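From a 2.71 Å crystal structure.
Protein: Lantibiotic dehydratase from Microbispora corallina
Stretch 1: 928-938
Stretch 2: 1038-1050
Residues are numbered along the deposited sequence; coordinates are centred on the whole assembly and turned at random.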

# COMPACT_ATOMS: atom_id res chain seq x y z
N GLN A 928 36.94 -8.11 -5.27
CA GLN A 928 37.33 -8.30 -6.67
C GLN A 928 37.39 -9.78 -7.06
O GLN A 928 36.75 -10.19 -8.01
CB GLN A 928 38.68 -7.65 -7.00
CG GLN A 928 38.97 -7.68 -8.49
CD GLN A 928 40.33 -7.13 -8.82
OE1 GLN A 928 40.63 -5.97 -8.54
NE2 GLN A 928 41.17 -7.96 -9.42
N HIS A 929 38.12 -10.58 -6.29
CA HIS A 929 38.32 -11.99 -6.61
C HIS A 929 37.05 -12.81 -6.46
O HIS A 929 36.84 -13.76 -7.22
CB HIS A 929 39.49 -12.58 -5.81
CG HIS A 929 40.82 -12.03 -6.21
ND1 HIS A 929 41.52 -12.47 -7.31
CD2 HIS A 929 41.56 -11.02 -5.69
CE1 HIS A 929 42.64 -11.80 -7.43
NE2 HIS A 929 42.69 -10.91 -6.45
N ASP A 930 36.18 -12.44 -5.52
CA ASP A 930 34.91 -13.14 -5.40
C ASP A 930 34.01 -12.83 -6.57
O ASP A 930 33.22 -13.68 -7.00
CB ASP A 930 34.18 -12.79 -4.13
CG ASP A 930 33.02 -13.71 -3.87
OD1 ASP A 930 33.25 -14.85 -3.39
OD2 ASP A 930 31.88 -13.31 -4.16
N SER A 931 34.12 -11.61 -7.09
CA SER A 931 33.38 -11.20 -8.27
C SER A 931 33.82 -12.01 -9.46
O SER A 931 33.00 -12.46 -10.27
CB SER A 931 33.52 -9.71 -8.54
OG SER A 931 32.64 -8.97 -7.72
N ALA A 932 35.13 -12.18 -9.59
CA ALA A 932 35.66 -12.91 -10.75
C ALA A 932 35.24 -14.39 -10.69
O ALA A 932 34.80 -14.95 -11.70
CB ALA A 932 37.17 -12.76 -10.83
N ALA A 933 35.36 -14.97 -9.50
CA ALA A 933 34.92 -16.33 -9.20
C ALA A 933 33.47 -16.55 -9.60
O ALA A 933 33.14 -17.53 -10.25
CB ALA A 933 35.13 -16.64 -7.72
N ALA A 934 32.59 -15.64 -9.18
CA ALA A 934 31.16 -15.77 -9.48
C ALA A 934 30.91 -15.80 -11.00
O ALA A 934 30.14 -16.61 -11.50
CB ALA A 934 30.35 -14.66 -8.80
N ILE A 935 31.55 -14.90 -11.72
CA ILE A 935 31.47 -14.91 -13.17
C ILE A 935 31.95 -16.25 -13.75
O ILE A 935 31.30 -16.82 -14.64
CB ILE A 935 32.25 -13.74 -13.77
CG1 ILE A 935 31.58 -12.44 -13.37
CG2 ILE A 935 32.34 -13.87 -15.27
CD1 ILE A 935 32.22 -11.25 -13.99
N SER A 936 33.07 -16.75 -13.24
CA SER A 936 33.62 -18.05 -13.65
C SER A 936 32.62 -19.19 -13.46
O SER A 936 32.40 -20.00 -14.38
CB SER A 936 34.85 -18.39 -12.82
OG SER A 936 36.03 -17.97 -13.46
N LEU A 937 32.02 -19.22 -12.27
CA LEU A 937 31.07 -20.23 -11.88
C LEU A 937 29.78 -20.15 -12.73
O LEU A 937 29.26 -21.17 -13.21
CB LEU A 937 30.76 -20.10 -10.39
CG LEU A 937 31.90 -20.42 -9.43
CD1 LEU A 937 31.47 -20.26 -7.99
CD2 LEU A 937 32.44 -21.83 -9.65
N LEU A 938 29.29 -18.94 -12.94
CA LEU A 938 28.10 -18.76 -13.75
C LEU A 938 28.35 -19.24 -15.17
O LEU A 938 27.45 -19.80 -15.80
CB LEU A 938 27.65 -17.30 -13.75
CG LEU A 938 27.00 -16.84 -12.44
CD1 LEU A 938 26.92 -15.32 -12.38
CD2 LEU A 938 25.62 -17.47 -12.28
N GLN A 1038 36.80 -27.97 -11.78
CA GLN A 1038 36.67 -26.66 -12.39
C GLN A 1038 36.00 -25.69 -11.43
O GLN A 1038 36.20 -24.48 -11.50
CB GLN A 1038 35.93 -26.72 -13.72
CG GLN A 1038 36.78 -27.14 -14.91
CD GLN A 1038 35.99 -27.11 -16.22
OE1 GLN A 1038 34.90 -27.70 -16.34
NE2 GLN A 1038 36.52 -26.40 -17.21
N VAL A 1039 35.18 -26.23 -10.54
CA VAL A 1039 34.57 -25.42 -9.52
C VAL A 1039 35.63 -24.92 -8.56
O VAL A 1039 35.71 -23.73 -8.28
CB VAL A 1039 33.51 -26.20 -8.75
CG1 VAL A 1039 33.05 -25.41 -7.58
CG2 VAL A 1039 32.34 -26.49 -9.67
N LEU A 1040 36.47 -25.83 -8.09
CA LEU A 1040 37.50 -25.45 -7.12
C LEU A 1040 38.58 -24.53 -7.69
O LEU A 1040 39.06 -23.64 -6.98
CB LEU A 1040 38.11 -26.67 -6.44
CG LEU A 1040 37.20 -27.50 -5.53
CD1 LEU A 1040 38.01 -28.51 -4.74
CD2 LEU A 1040 36.39 -26.63 -4.60
N ALA A 1041 38.96 -24.73 -8.95
CA ALA A 1041 39.97 -23.87 -9.57
C ALA A 1041 39.46 -22.43 -9.62
O ALA A 1041 40.19 -21.48 -9.30
CB ALA A 1041 40.29 -24.35 -10.98
N ALA A 1042 38.19 -22.27 -9.99
CA ALA A 1042 37.61 -20.95 -10.13
C ALA A 1042 37.56 -20.18 -8.81
O ALA A 1042 37.38 -18.97 -8.81
CB ALA A 1042 36.21 -21.06 -10.74
N LEU A 1043 37.74 -20.89 -7.69
CA LEU A 1043 37.74 -20.31 -6.35
C LEU A 1043 39.11 -20.10 -5.71
O LEU A 1043 39.19 -19.70 -4.55
CB LEU A 1043 36.94 -21.20 -5.40
CG LEU A 1043 35.47 -21.43 -5.65
CD1 LEU A 1043 35.00 -22.48 -4.70
CD2 LEU A 1043 34.72 -20.16 -5.41
N GLU A 1044 40.19 -20.41 -6.41
CA GLU A 1044 41.50 -20.39 -5.76
C GLU A 1044 41.94 -19.00 -5.37
O GLU A 1044 42.23 -18.73 -4.21
CB GLU A 1044 42.57 -21.06 -6.63
CG GLU A 1044 42.47 -22.56 -6.60
CD GLU A 1044 43.56 -23.23 -7.40
OE1 GLU A 1044 44.64 -22.60 -7.56
OE2 GLU A 1044 43.33 -24.37 -7.87
N SER A 1045 42.01 -18.14 -6.37
CA SER A 1045 42.41 -16.78 -6.19
C SER A 1045 41.55 -16.08 -5.12
O SER A 1045 42.04 -15.30 -4.30
CB SER A 1045 42.34 -16.09 -7.55
OG SER A 1045 42.05 -14.73 -7.38
N ARG A 1046 40.27 -16.40 -5.07
CA ARG A 1046 39.48 -15.76 -4.04
C ARG A 1046 39.71 -16.41 -2.67
O ARG A 1046 39.66 -15.73 -1.64
CB ARG A 1046 38.00 -15.67 -4.43
CG ARG A 1046 37.10 -16.62 -3.70
CD ARG A 1046 36.44 -16.03 -2.46
NE ARG A 1046 35.25 -16.81 -2.18
CZ ARG A 1046 35.27 -18.08 -1.79
NH1 ARG A 1046 36.41 -18.71 -1.58
NH2 ARG A 1046 34.14 -18.73 -1.60
N ASP A 1047 39.98 -17.71 -2.65
CA ASP A 1047 40.40 -18.32 -1.39
C ASP A 1047 41.72 -17.69 -0.89
O ASP A 1047 41.90 -17.47 0.30
CB ASP A 1047 40.56 -19.84 -1.52
CG ASP A 1047 39.22 -20.57 -1.45
OD1 ASP A 1047 38.23 -19.92 -1.07
OD2 ASP A 1047 39.15 -21.79 -1.75
N GLU A 1048 42.62 -17.36 -1.82
CA GLU A 1048 43.88 -16.75 -1.43
C GLU A 1048 43.58 -15.44 -0.75
O GLU A 1048 44.05 -15.20 0.37
CB GLU A 1048 44.81 -16.53 -2.61
CG GLU A 1048 46.05 -17.42 -2.62
CD GLU A 1048 46.93 -17.26 -1.38
OE1 GLU A 1048 47.73 -16.29 -1.33
OE2 GLU A 1048 46.82 -18.10 -0.45
N ALA A 1049 42.77 -14.60 -1.41
CA ALA A 1049 42.46 -13.29 -0.89
C ALA A 1049 41.84 -13.35 0.49
O ALA A 1049 42.13 -12.53 1.37
CB ALA A 1049 41.54 -12.57 -1.84
N VAL A 1050 41.00 -14.34 0.71
CA VAL A 1050 40.34 -14.42 1.98
C VAL A 1050 41.32 -14.90 3.03
O VAL A 1050 41.26 -14.47 4.18
CB VAL A 1050 39.10 -15.31 1.90
CG1 VAL A 1050 38.53 -15.61 3.28
CG2 VAL A 1050 38.08 -14.62 1.07
O HOH W 1 37.94 -17.21 -11.43

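The strongest polar link between the two stretches is the salt bridge of Asp 930 and Arg 1046. Arg 1046 NE donates a hydrogen bond to Asp 930 OD1 at 3.1 Å, and the carboxylate oxygen lies at the edge of the guanidinium, near its plane, where the N-H bonds point. Asp 930 leaves its helix sideways, but its t rotamer (chi1 -168°) carries the carboxylate nearer the partner. The arginine also serves its own helix: Arg 1046 NH1 pairs with Asp 1047 OD1 in a second salt bridge, at 2.2 Å, very short. One guanidinium, with several N-H groups, can thus answer two carboxylates.

A water adds a second polar connection. It donates to Ala 1042 O at 3.2 Å and is hydrogen-bonded to Ser 936 OG at 2.9 Å, so the small hydroxyl side chain reaches across through solvent. No backbone hydrogen bond within its stretch engages Ala 1042 O, and the water supplies one; Leu 1043, just after it, is non-helical.

Both helical segments of the second stretch run nearly antiparallel to helix 928-938, at 159° and 158°, with axes approaching to 9.5 Å and 8.2 Å. The closer approach involves the second segment, and the backbones draw together at His 929 and Arg 1046, whose CA atoms are 4.7 Å apart and whose CB atoms are 3.7 Å apart. The imidazole beyond has Ser 1045 O over one face.

Small residues suit the middle of the interface. Ala 933 and Ala 1042 both point toward the opposing stretch, and Ala 933 CB comes within 3.4 Å of Ala 1042 O. Farther along, Leu 937 provides the apolar bulk where the backbones are wider apart: Leu 937 CD2 meets Ala 1042 CB at 4.0 Å and Val 1039 CG1 at 4.2 Å, while Leu 937 CD1 lies 4.2 Å from Leu 1043 CD2.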